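PDB 6UBC: Glyco_hydro_cc domain-containing protein from Cryptococcus neoformans, which probably binds beta-1,3-glucan oligosaccharides, as a subgroup VII member of glycoside hydrolase family 128. Local coordinates for residues M313-S326 with K352-K364. Residues are numbered along the deposited sequence; the frame is centred on the assembly and turned at random.
Sequences MCHQAAEEYTKWLS and KTDIDYYYNTYGK
Ala317 and Asp354 bring the backbones within 5.0 Å, CA to CA, where the 3-10 segment just before helix 319-322 meets helix 348-362; by Ser326 and Thr361 the CA atoms stand 8.9 Å apart, and three tyrosines of the longer helix fill the widening gap. Tyr358 is the buried one of the three. Its OH donates to Gln316 O at 2.7 Å, arriving from above the carbonyl plane, while Glu319 N bonds the same oxygen from the opposite face. Met313 CB and Glu319 CB pack against that hydroxyl, and Leu325 CD2 meets the ring edge at CE1. Tyr357, with CG swung anti to its backbone N (chi1 172°), lays one ring face under Ala317 O and puts CE1 3.8 Å from Glu320 CB. The same Leu325 CD2 touches Tyr362 CE2, also at 3.8 Å, so one methyl bridges two rings. At the close end, Asp354 OD1 takes a weak bond from Ala317 N, and OD2 lies 2.6 Å from Gln316 OE1, which accepts from Asn344 N on strand 339-345. Glu319 bends at chi2 (65°), and its carboxylate receives Leu325 N at OE1 and Ser326 N at OE2, holding the start of the next helix. A water donates to OE2 and also hydrogen-bonds both Tyr357 OH and Tyr362 OH. This contact joins successive outer helical elements around the beta/alpha barrel expected of a glycoside hydrolase, and its chemistry implies a division of labour: amides of its own segment grip the Glu319 carboxylate, the water extends that grip to two tyrosine hydroxyls, and Tyr358 supplies the strong direct polar link across.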
loop_
_atom_site.group_PDB
_atom_site.type_symbol
_atom_site.label_atom_id
_atom_site.label_comp_id
_atom_site.label_asym_id
_atom_site.label_seq_id
_atom_site.Cartn_x
_atom_site.Cartn_y
_atom_site.Cartn_z
ATOM N N MET A 313 0.489 -5.654 6.892
ATOM C CA MET A 313 1.088 -5.930 8.227
ATOM C C MET A 313 2.137 -4.858 8.598
ATOM O O MET A 313 3.202 -4.732 7.940
ATOM C CB MET A 313 1.715 -7.319 8.292
ATOM C CG MET A 313 0.704 -8.434 8.076
ATOM S SD MET A 313 -0.702 -8.522 9.216
ATOM C CE MET A 313 -1.926 -7.556 8.320
ATOM N N CYS A 314 1.948 -4.238 9.746
ATOM C CA CYS A 314 2.993 -3.305 10.262
ATOM C C CYS A 314 4.222 -4.114 10.656
ATOM O O CYS A 314 5.290 -3.532 10.611
ATOM C CB CYS A 314 2.500 -2.448 11.425
ATOM S SG CYS A 314 2.153 -3.451 12.878
ATOM N N HIS A 315 4.074 -5.393 11.013
ATOM C CA HIS A 315 5.192 -6.230 11.551
ATOM C C HIS A 315 6.097 -6.721 10.416
ATOM O O HIS A 315 7.076 -7.387 10.732
ATOM C CB HIS A 315 4.710 -7.327 12.459
ATOM C CG HIS A 315 4.185 -6.850 13.764
ATOM N ND1 HIS A 315 2.843 -6.552 13.963
ATOM C CD2 HIS A 315 4.840 -6.603 14.946
ATOM C CE1 HIS A 315 2.694 -6.137 15.230
ATOM N NE2 HIS A 315 3.882 -6.222 15.876
ATOM N N GLN A 316 5.775 -6.442 9.152
ATOM C CA GLN A 316 6.644 -6.768 7.987
ATOM C C GLN A 316 6.925 -8.282 8.058
ATOM O O GLN A 316 5.986 -9.061 8.308
ATOM C CB GLN A 316 7.919 -5.909 8.029
ATOM C CG GLN A 316 7.600 -4.416 8.008
ATOM C CD GLN A 316 8.838 -3.593 7.753
ATOM O OE1 GLN A 316 9.385 -3.640 6.627
ATOM N NE2 GLN A 316 9.265 -2.888 8.815
ATOM N N ALA A 317 8.185 -8.700 7.942
ATOM C CA ALA A 317 8.468 -10.143 7.834
ATOM C C ALA A 317 8.365 -10.787 9.214
ATOM O O ALA A 317 8.218 -12.026 9.276
ATOM C CB ALA A 317 9.817 -10.314 7.174
ATOM N N ALA A 318 8.323 -9.999 10.282
ATOM C CA ALA A 318 8.101 -10.559 11.628
ATOM C C ALA A 318 6.655 -11.076 11.823
ATOM O O ALA A 318 6.304 -11.618 12.881
ATOM C CB ALA A 318 8.479 -9.522 12.670
ATOM N N GLU A 319 5.812 -10.869 10.827
ATOM C CA GLU A 319 4.494 -11.546 10.731
ATOM C C GLU A 319 4.692 -13.064 10.862
ATOM O O GLU A 319 3.765 -13.741 11.298
ATOM C CB GLU A 319 3.871 -11.188 9.390
ATOM C CG GLU A 319 2.894 -12.245 8.861
ATOM C CD GLU A 319 1.625 -12.476 9.684
ATOM O OE1 GLU A 319 1.178 -11.511 10.388
ATOM O OE2 GLU A 319 1.047 -13.615 9.565
ATOM N N GLU A 320 5.867 -13.592 10.531
ATOM C CA GLU A 320 6.212 -15.012 10.782
ATOM C C GLU A 320 5.911 -15.391 12.245
ATOM O O GLU A 320 5.468 -16.501 12.475
ATOM C CB GLU A 320 7.686 -15.292 10.556
ATOM C CG GLU A 320 8.049 -16.752 10.761
ATOM C CD GLU A 320 9.422 -17.174 10.242
ATOM O OE1 GLU A 320 10.086 -16.363 9.598
ATOM O OE2 GLU A 320 9.878 -18.299 10.607
ATOM N N TYR A 321 6.178 -14.475 13.171
ATOM C CA TYR A 321 6.031 -14.703 14.617
ATOM C C TYR A 321 4.701 -14.145 15.119
ATOM O O TYR A 321 4.123 -14.788 16.020
ATOM C CB TYR A 321 7.270 -14.181 15.348
ATOM C CG TYR A 321 8.541 -14.773 14.795
ATOM C CD1 TYR A 321 8.897 -16.053 15.145
ATOM C CD2 TYR A 321 9.376 -14.067 13.934
ATOM C CE1 TYR A 321 10.037 -16.653 14.622
ATOM C CE2 TYR A 321 10.489 -14.672 13.367
ATOM C CZ TYR A 321 10.817 -15.968 13.724
ATOM O OH TYR A 321 11.932 -16.584 13.234
ATOM N N THR A 322 4.227 -12.992 14.659
ATOM C CA THR A 322 2.956 -12.402 15.205
ATOM C C THR A 322 1.743 -13.183 14.679
ATOM O O THR A 322 0.758 -13.268 15.410
ATOM C CB THR A 322 2.761 -10.941 14.819
ATOM O OG1 THR A 322 2.858 -10.949 13.406
ATOM C CG2 THR A 322 3.799 -10.057 15.425
ATOM N N LYS A 323 1.816 -13.724 13.453
ATOM C CA LYS A 323 0.765 -14.616 12.879
ATOM C C LYS A 323 -0.607 -13.925 12.830
ATOM O O LYS A 323 -1.629 -14.623 12.938
ATOM C CB LYS A 323 0.733 -15.909 13.705
ATOM C CG LYS A 323 2.047 -16.686 13.674
ATOM C CD LYS A 323 1.850 -18.013 14.321
ATOM C CE LYS A 323 3.076 -18.893 14.241
ATOM N NZ LYS A 323 3.041 -19.891 15.337
ATOM N N TRP A 324 -0.662 -12.648 12.473
ATOM C CA TRP A 324 -1.956 -11.969 12.225
ATOM C C TRP A 324 -2.487 -12.382 10.849
ATOM O O TRP A 324 -3.624 -12.916 10.749
ATOM C CB TRP A 324 -1.805 -10.451 12.330
ATOM C CG TRP A 324 -3.105 -9.714 12.464
ATOM C CD1 TRP A 324 -3.671 -9.206 13.610
ATOM C CD2 TRP A 324 -4.008 -9.401 11.398
ATOM N NE1 TRP A 324 -4.884 -8.620 13.308
ATOM C CE2 TRP A 324 -5.138 -8.764 11.972
ATOM C CE3 TRP A 324 -4.029 -9.690 10.040
ATOM C CZ2 TRP A 324 -6.257 -8.436 11.218
ATOM C CZ3 TRP A 324 -5.136 -9.349 9.297
ATOM C CH2 TRP A 324 -6.194 -8.658 9.877
ATOM N N LEU A 325 -1.698 -12.112 9.807
ATOM C CA LEU A 325 -2.138 -12.389 8.442
ATOM C C LEU A 325 -2.377 -13.884 8.280
ATOM O O LEU A 325 -3.278 -14.294 7.517
ATOM C CB LEU A 325 -1.127 -11.911 7.427
ATOM C CG LEU A 325 -1.663 -11.799 6.005
ATOM C CD1 LEU A 325 -2.854 -10.833 5.884
ATOM C CD2 LEU A 325 -0.568 -11.380 5.050
ATOM N N SER A 326 -1.514 -14.703 8.857
ATOM C CA SER A 326 -1.632 -16.172 8.654
ATOM C C SER A 326 -2.941 -16.650 9.271
ATOM O O SER A 326 -3.626 -17.502 8.645
ATOM C CB SER A 326 -0.452 -16.937 9.160
ATOM O OG SER A 326 -0.239 -16.768 10.560
ATOM N N LYS A 352 14.308 -7.121 0.525
ATOM C CA LYS A 352 14.228 -8.484 -0.012
ATOM C C LYS A 352 13.694 -9.426 1.049
ATOM O O LYS A 352 12.908 -10.273 0.702
ATOM C CB LYS A 352 15.583 -8.928 -0.555
ATOM C CG LYS A 352 15.990 -8.240 -1.831
ATOM C CD LYS A 352 17.472 -8.430 -2.113
ATOM C CE LYS A 352 17.845 -8.071 -3.536
ATOM N NZ LYS A 352 19.319 -7.861 -3.614
ATOM N N THR A 353 14.104 -9.301 2.286
ATOM C CA THR A 353 13.544 -10.129 3.360
ATOM C C THR A 353 12.009 -10.053 3.342
ATOM O O THR A 353 11.328 -11.074 3.434
ATOM C CB THR A 353 14.117 -9.666 4.696
ATOM O OG1 THR A 353 15.516 -9.904 4.662
ATOM C CG2 THR A 353 13.497 -10.374 5.870
ATOM N N ASP A 354 11.454 -8.851 3.244
ATOM C CA ASP A 354 9.972 -8.699 3.273
ATOM C C ASP A 354 9.347 -9.393 2.061
ATOM O O ASP A 354 8.356 -10.149 2.233
ATOM C CB ASP A 354 9.538 -7.234 3.323
ATOM C CG ASP A 354 9.770 -6.488 4.634
ATOM O OD1 ASP A 354 10.101 -7.127 5.678
ATOM O OD2 ASP A 354 9.599 -5.242 4.613
ATOM N N ILE A 355 9.876 -9.109 0.856
ATOM C CA ILE A 355 9.269 -9.651 -0.386
ATOM C C ILE A 355 9.387 -11.173 -0.365
ATOM O O ILE A 355 8.384 -11.887 -0.604
ATOM C CB ILE A 355 9.870 -9.040 -1.646
ATOM C CG1 ILE A 355 9.689 -7.532 -1.700
ATOM C CG2 ILE A 355 9.264 -9.764 -2.844
ATOM C CD1 ILE A 355 10.507 -6.948 -2.778
ATOM N N ASP A 356 10.558 -11.669 0.023
ATOM C CA ASP A 356 10.759 -13.137 0.141
ATOM C C ASP A 356 9.734 -13.741 1.091
ATOM O O ASP A 356 9.132 -14.800 0.771
ATOM C CB ASP A 356 12.167 -13.484 0.593
ATOM C CG ASP A 356 13.269 -13.230 -0.409
ATOM O OD1 ASP A 356 12.998 -12.954 -1.567
ATOM O OD2 ASP A 356 14.389 -13.297 0.006
ATOM N N TYR A 357 9.565 -13.185 2.299
ATOM C CA TYR A 357 8.676 -13.796 3.293
ATOM C C TYR A 357 7.274 -13.927 2.687
ATOM O O TYR A 357 6.619 -15.031 2.757
ATOM C CB TYR A 357 8.677 -13.038 4.624
ATOM C CG TYR A 357 7.615 -13.596 5.524
ATOM C CD1 TYR A 357 7.771 -14.806 6.170
ATOM C CD2 TYR A 357 6.358 -13.018 5.569
ATOM C CE1 TYR A 357 6.751 -15.380 6.899
ATOM C CE2 TYR A 357 5.325 -13.599 6.275
ATOM C CZ TYR A 357 5.521 -14.789 6.959
ATOM O OH TYR A 357 4.485 -15.374 7.626
ATOM N N TYR A 358 6.755 -12.833 2.125
ATOM C CA TYR A 358 5.355 -12.786 1.675
ATOM C C TYR A 358 5.151 -13.616 0.409
ATOM O O TYR A 358 4.035 -14.219 0.302
ATOM C CB TYR A 358 4.841 -11.348 1.581
ATOM C CG TYR A 358 4.571 -10.803 2.963
ATOM C CD1 TYR A 358 3.439 -11.188 3.670
ATOM C CD2 TYR A 358 5.479 -10.000 3.611
ATOM C CE1 TYR A 358 3.166 -10.711 4.940
ATOM C CE2 TYR A 358 5.228 -9.483 4.878
ATOM C CZ TYR A 358 4.067 -9.839 5.550
ATOM O OH TYR A 358 3.806 -9.383 6.812
ATOM N N TYR A 359 6.126 -13.622 -0.500
ATOM C CA TYR A 359 6.044 -14.444 -1.727
ATOM C C TYR A 359 6.185 -15.943 -1.381
ATOM O O TYR A 359 5.325 -16.766 -1.778
ATOM C CB TYR A 359 7.028 -14.004 -2.808
ATOM C CG TYR A 359 6.564 -14.551 -4.129
ATOM C CD1 TYR A 359 5.493 -13.933 -4.793
ATOM C CD2 TYR A 359 7.048 -15.744 -4.630
ATOM C CE1 TYR A 359 5.023 -14.425 -6.000
ATOM C CE2 TYR A 359 6.554 -16.284 -5.806
ATOM C CZ TYR A 359 5.546 -15.620 -6.481
ATOM O OH TYR A 359 5.090 -16.081 -7.679
ATOM N N ASN A 360 7.149 -16.300 -0.536
ATOM C CA ASN A 360 7.339 -17.722 -0.147
ATOM C C ASN A 360 6.112 -18.226 0.595
ATOM O O ASN A 360 5.716 -19.356 0.384
ATOM C CB ASN A 360 8.609 -17.902 0.682
ATOM C CG ASN A 360 9.833 -17.673 -0.160
ATOM O OD1 ASN A 360 9.743 -17.667 -1.375
ATOM N ND2 ASN A 360 10.975 -17.475 0.462
ATOM N N THR A 361 5.460 -17.413 1.416
ATOM C CA THR A 361 4.308 -17.855 2.225
ATOM C C THR A 361 3.039 -17.994 1.388
ATOM O O THR A 361 2.331 -19.025 1.593
ATOM C CB THR A 361 4.136 -17.000 3.492
ATOM O OG1 THR A 361 5.342 -16.964 4.252
ATOM C CG2 THR A 361 3.074 -17.489 4.433
ATOM N N TYR A 362 2.704 -17.062 0.501
ATOM C CA TYR A 362 1.377 -17.019 -0.176
ATOM C C TYR A 362 1.444 -17.297 -1.683
ATOM O O TYR A 362 0.447 -17.635 -2.241
ATOM C CB TYR A 362 0.699 -15.693 0.119
ATOM C CG TYR A 362 0.424 -15.582 1.593
ATOM C CD1 TYR A 362 -0.568 -16.354 2.174
ATOM C CD2 TYR A 362 1.167 -14.740 2.415
ATOM C CE1 TYR A 362 -0.823 -16.316 3.542
ATOM C CE2 TYR A 362 0.921 -14.698 3.799
ATOM C CZ TYR A 362 -0.085 -15.471 4.373
ATOM O OH TYR A 362 -0.334 -15.505 5.739
ATOM N N GLY A 363 2.586 -17.109 -2.317
ATOM C CA GLY A 363 2.790 -17.337 -3.747
ATOM C C GLY A 363 1.946 -16.463 -4.628
ATOM O O GLY A 363 1.870 -16.793 -5.819
ATOM N N LYS A 364 1.443 -15.310 -4.127
ATOM C CA LYS A 364 0.646 -14.343 -4.905
ATOM C C LYS A 364 1.445 -13.067 -5.200
ATOM O O LYS A 364 2.416 -12.683 -4.517
ATOM C CB LYS A 364 -0.650 -13.998 -4.162
ATOM C CG LYS A 364 -1.570 -15.191 -4.015
ATOM C CD LYS A 364 -2.804 -14.900 -3.293
ATOM C CE LYS A 364 -3.612 -16.146 -3.134
ATOM N NZ LYS A 364 -4.809 -15.915 -2.291
HETATM O O HOH W 1 1.635 -14.757 7.225
#